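Local coordinates for putative exported protein (Bacteroides fragilis, PDB 4RAA) that is of unknown function but adopts a six-bladed beta-propeller fold of the YWTD superfamily and is probably exported across the cytoplasmic membrane, at residues A[76-90]-A[101-114]. Sequence-based numbering, arbitrary orientation.
Sequences IGQKGSGPGEYILLS and IAAIDIAQDKVLYY
The glycine-rich loop, which appears to lead from one blade of the beta-propeller to the next, meets Tyr114 and Lys110 of strand 110-115, and the start of strand 85-94 meets Asp105 of strand 100-105. Tyr114 OH donates to Gly84 O at 2.7 Å, from above the carbonyl plane. Ile76 CG2 lies over one face of the Tyr114 ring, 3.6 Å from its centroid, in a CH-pi contact. The edge of the Tyr86 ring turns to Tyr114 OH. Gly77 CA lies beside the Tyr114 ring at an oblique position. Lys110, extended beyond CG, reaches the type II turn from Gly82 to Glu85. Lys110 NZ donates to Glu85 O at 2.8 Å, almost in line with the carbonyl, and also forms a salt bridge with Glu124.

Strands 85-94 and 100-105 form a beta hairpin within the blade, with Leu89 and Asp105 a non-hydrogen-bonded antiparallel pair. With chi1 at -175°, Asp105 CG lies on the far side from the backbone N, and the carboxylate reaches the backbone N-H groups of Ile87 and Leu88. Asp105 OD2 accepts from Ile87 N at 3.1 Å and from Gln108 NE2. Asp105 OD1 accepts from Leu88 N at 2.9 Å and, on the opposite face of the carboxylate, from Ala107 N in an Asx turn. Four N-H groups thus fix the carboxylate's rotation. Ala107 CB packs against Ile87 CG2. Ile106 N donates to Leu88 O, and Ser90 N to Ile104 O.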
# COMPACT_ATOMS: atom_id res chain seq x y z
N ILE A 76 18.40 8.36 -3.39
CA ILE A 76 17.07 7.77 -3.57
C ILE A 76 16.23 8.24 -2.40
O ILE A 76 16.40 7.75 -1.28
CB ILE A 76 17.10 6.22 -3.66
CG1 ILE A 76 18.07 5.79 -4.78
CG2 ILE A 76 15.68 5.67 -3.89
CD1 ILE A 76 18.03 4.32 -5.16
N GLY A 77 15.32 9.19 -2.65
CA GLY A 77 14.47 9.78 -1.62
C GLY A 77 15.30 10.65 -0.71
O GLY A 77 16.33 11.18 -1.13
N GLN A 78 14.85 10.81 0.53
CA GLN A 78 15.58 11.60 1.54
C GLN A 78 15.08 11.29 2.94
O GLN A 78 14.07 10.61 3.10
CB GLN A 78 15.43 13.09 1.27
CG GLN A 78 14.00 13.54 1.05
CD GLN A 78 13.78 15.03 1.23
OE1 GLN A 78 14.72 15.83 1.24
NE2 GLN A 78 12.52 15.41 1.39
N LYS A 79 15.78 11.79 3.96
CA LYS A 79 15.36 11.60 5.35
C LYS A 79 14.21 12.52 5.68
O LYS A 79 14.17 13.65 5.19
CB LYS A 79 16.48 11.84 6.35
CG LYS A 79 17.65 10.89 6.21
CD LYS A 79 18.44 10.73 7.50
CE LYS A 79 17.70 9.86 8.52
NZ LYS A 79 18.52 9.48 9.71
N GLY A 80 13.30 12.04 6.53
CA GLY A 80 12.14 12.82 6.97
C GLY A 80 10.92 11.96 7.25
O GLY A 80 10.90 10.78 6.89
N SER A 81 9.90 12.57 7.86
CA SER A 81 8.65 11.89 8.25
C SER A 81 7.49 11.96 7.24
O SER A 81 6.44 11.38 7.50
CB SER A 81 8.17 12.44 9.60
OG SER A 81 7.79 13.80 9.50
N GLY A 82 7.66 12.64 6.11
CA GLY A 82 6.60 12.78 5.11
C GLY A 82 6.48 11.58 4.18
O GLY A 82 7.18 10.56 4.36
N PRO A 83 5.57 11.66 3.19
CA PRO A 83 5.47 10.57 2.22
C PRO A 83 6.70 10.59 1.31
O PRO A 83 7.11 11.65 0.87
CB PRO A 83 4.17 10.88 1.46
CG PRO A 83 3.44 11.87 2.31
CD PRO A 83 4.52 12.67 2.96
N GLY A 84 7.29 9.42 1.08
CA GLY A 84 8.51 9.29 0.28
C GLY A 84 9.81 9.56 1.03
O GLY A 84 10.89 9.45 0.44
N GLU A 85 9.71 9.89 2.33
CA GLU A 85 10.84 10.19 3.20
C GLU A 85 10.97 9.06 4.23
O GLU A 85 9.98 8.41 4.56
CB GLU A 85 10.64 11.54 3.88
CG GLU A 85 10.41 12.71 2.92
CD GLU A 85 10.03 14.02 3.60
OE1 GLU A 85 9.78 14.06 4.82
OE2 GLU A 85 9.96 15.04 2.88
N TYR A 86 12.18 8.86 4.76
CA TYR A 86 12.49 7.76 5.70
C TYR A 86 13.35 8.13 6.92
O TYR A 86 14.09 9.10 6.87
CB TYR A 86 13.18 6.61 4.95
CG TYR A 86 14.27 7.00 3.94
CD1 TYR A 86 15.49 7.56 4.36
CD2 TYR A 86 14.09 6.79 2.57
CE1 TYR A 86 16.47 7.92 3.44
CE2 TYR A 86 15.08 7.15 1.65
CZ TYR A 86 16.28 7.71 2.10
OH TYR A 86 17.29 8.09 1.24
N ILE A 87 13.25 7.35 8.00
CA ILE A 87 14.02 7.56 9.25
C ILE A 87 15.10 6.50 9.45
O ILE A 87 16.24 6.86 9.74
CB ILE A 87 13.12 7.68 10.53
CG1 ILE A 87 12.61 9.12 10.72
CG2 ILE A 87 13.88 7.39 11.83
CD1 ILE A 87 11.80 9.68 9.59
N LEU A 88 14.73 5.22 9.34
CA LEU A 88 15.67 4.12 9.59
C LEU A 88 15.46 2.91 8.66
O LEU A 88 14.62 2.04 8.90
CB LEU A 88 15.62 3.69 11.06
CG LEU A 88 16.78 2.81 11.55
CD1 LEU A 88 18.09 3.61 11.65
CD2 LEU A 88 16.44 2.18 12.90
N LEU A 89 16.27 2.88 7.60
CA LEU A 89 16.29 1.81 6.62
C LEU A 89 17.12 0.62 7.09
O LEU A 89 18.25 0.79 7.52
CB LEU A 89 16.84 2.33 5.27
CG LEU A 89 15.85 2.88 4.24
CD1 LEU A 89 14.72 3.67 4.87
CD2 LEU A 89 16.57 3.70 3.17
N SER A 90 16.53 -0.57 6.99
CA SER A 90 17.19 -1.83 7.30
C SER A 90 17.60 -2.58 6.04
O SER A 90 18.57 -3.33 6.07
CB SER A 90 16.24 -2.72 8.11
OG SER A 90 15.01 -2.86 7.43
N ILE A 101 12.49 0.16 -6.96
CA ILE A 101 13.41 -0.07 -5.84
C ILE A 101 12.55 0.15 -4.58
O ILE A 101 12.04 1.25 -4.37
CB ILE A 101 14.62 0.89 -5.83
CG1 ILE A 101 15.49 0.66 -7.08
CG2 ILE A 101 15.46 0.68 -4.56
CD1 ILE A 101 16.40 1.83 -7.38
N ALA A 102 12.41 -0.89 -3.76
CA ALA A 102 11.58 -0.88 -2.56
C ALA A 102 12.45 -0.91 -1.32
O ALA A 102 13.10 -1.92 -1.06
CB ALA A 102 10.65 -2.09 -2.57
N ALA A 103 12.47 0.20 -0.57
CA ALA A 103 13.24 0.30 0.68
C ALA A 103 12.30 0.13 1.88
O ALA A 103 11.17 0.66 1.88
CB ALA A 103 13.95 1.63 0.74
N ILE A 104 12.78 -0.59 2.91
CA ILE A 104 12.05 -0.89 4.15
C ILE A 104 12.51 0.02 5.30
O ILE A 104 13.64 -0.09 5.76
CB ILE A 104 12.25 -2.37 4.57
CG1 ILE A 104 11.71 -3.31 3.48
CG2 ILE A 104 11.55 -2.67 5.92
CD1 ILE A 104 12.01 -4.78 3.71
N ASP A 105 11.59 0.86 5.77
CA ASP A 105 11.81 1.77 6.89
C ASP A 105 11.22 1.13 8.15
O ASP A 105 10.00 1.15 8.35
CB ASP A 105 11.15 3.13 6.58
CG ASP A 105 11.43 4.20 7.64
OD1 ASP A 105 12.17 3.97 8.61
OD2 ASP A 105 10.91 5.32 7.48
N ILE A 106 12.10 0.55 8.99
CA ILE A 106 11.69 -0.07 10.28
C ILE A 106 11.29 0.93 11.39
O ILE A 106 10.67 0.53 12.38
CB ILE A 106 12.72 -1.08 10.86
CG1 ILE A 106 14.12 -0.44 11.11
CG2 ILE A 106 12.82 -2.28 9.94
CD1 ILE A 106 15.09 -1.29 11.91
N ALA A 107 11.66 2.19 11.24
CA ALA A 107 11.32 3.22 12.21
C ALA A 107 9.86 3.64 12.08
O ALA A 107 9.17 3.78 13.08
CB ALA A 107 12.23 4.43 12.06
N GLN A 108 9.41 3.84 10.83
CA GLN A 108 8.04 4.29 10.53
C GLN A 108 7.08 3.19 10.04
O GLN A 108 5.94 3.50 9.68
CB GLN A 108 8.09 5.47 9.56
CG GLN A 108 8.80 6.67 10.17
CD GLN A 108 8.77 7.91 9.32
OE1 GLN A 108 8.27 8.95 9.75
NE2 GLN A 108 9.29 7.82 8.09
N ASP A 109 7.52 1.92 10.08
CA ASP A 109 6.69 0.75 9.70
C ASP A 109 6.06 0.88 8.32
O ASP A 109 4.85 0.71 8.15
CB ASP A 109 5.64 0.45 10.78
CG ASP A 109 6.27 -0.09 12.05
OD1 ASP A 109 6.75 -1.25 12.00
OD2 ASP A 109 6.25 0.62 13.08
N LYS A 110 6.92 1.20 7.34
CA LYS A 110 6.50 1.35 5.95
C LYS A 110 7.55 0.89 4.93
O LYS A 110 8.73 0.75 5.25
CB LYS A 110 6.05 2.78 5.66
CG LYS A 110 7.07 3.86 6.01
CD LYS A 110 6.65 5.20 5.40
CE LYS A 110 7.64 6.31 5.75
NZ LYS A 110 7.38 7.59 5.04
N VAL A 111 7.07 0.66 3.71
CA VAL A 111 7.85 0.25 2.55
C VAL A 111 7.73 1.41 1.57
O VAL A 111 6.60 1.82 1.29
CB VAL A 111 7.24 -1.00 1.87
CG1 VAL A 111 8.12 -1.49 0.73
CG2 VAL A 111 7.04 -2.12 2.87
N LEU A 112 8.84 1.91 1.04
CA LEU A 112 8.80 3.02 0.08
C LEU A 112 9.30 2.51 -1.27
O LEU A 112 10.38 1.91 -1.34
CB LEU A 112 9.62 4.22 0.55
CG LEU A 112 9.22 4.72 1.95
CD1 LEU A 112 10.11 4.12 3.04
CD2 LEU A 112 9.27 6.23 2.03
N TYR A 113 8.50 2.76 -2.31
CA TYR A 113 8.79 2.34 -3.68
C TYR A 113 9.25 3.56 -4.48
O TYR A 113 8.57 4.57 -4.51
CB TYR A 113 7.55 1.71 -4.33
CG TYR A 113 7.11 0.44 -3.64
CD1 TYR A 113 6.39 0.48 -2.44
CD2 TYR A 113 7.41 -0.81 -4.18
CE1 TYR A 113 5.99 -0.70 -1.80
CE2 TYR A 113 7.03 -2.00 -3.55
CZ TYR A 113 6.32 -1.94 -2.36
OH TYR A 113 5.93 -3.09 -1.73
N TYR A 114 10.44 3.43 -5.08
CA TYR A 114 11.03 4.44 -5.95
C TYR A 114 11.22 3.82 -7.34
O TYR A 114 11.24 2.59 -7.48
CB TYR A 114 12.37 4.90 -5.39
CG TYR A 114 12.30 5.52 -4.02
CD1 TYR A 114 12.07 6.89 -3.85
CD2 TYR A 114 12.48 4.74 -2.87
CE1 TYR A 114 12.02 7.47 -2.58
CE2 TYR A 114 12.42 5.31 -1.59
CZ TYR A 114 12.19 6.67 -1.45
OH TYR A 114 12.14 7.20 -0.20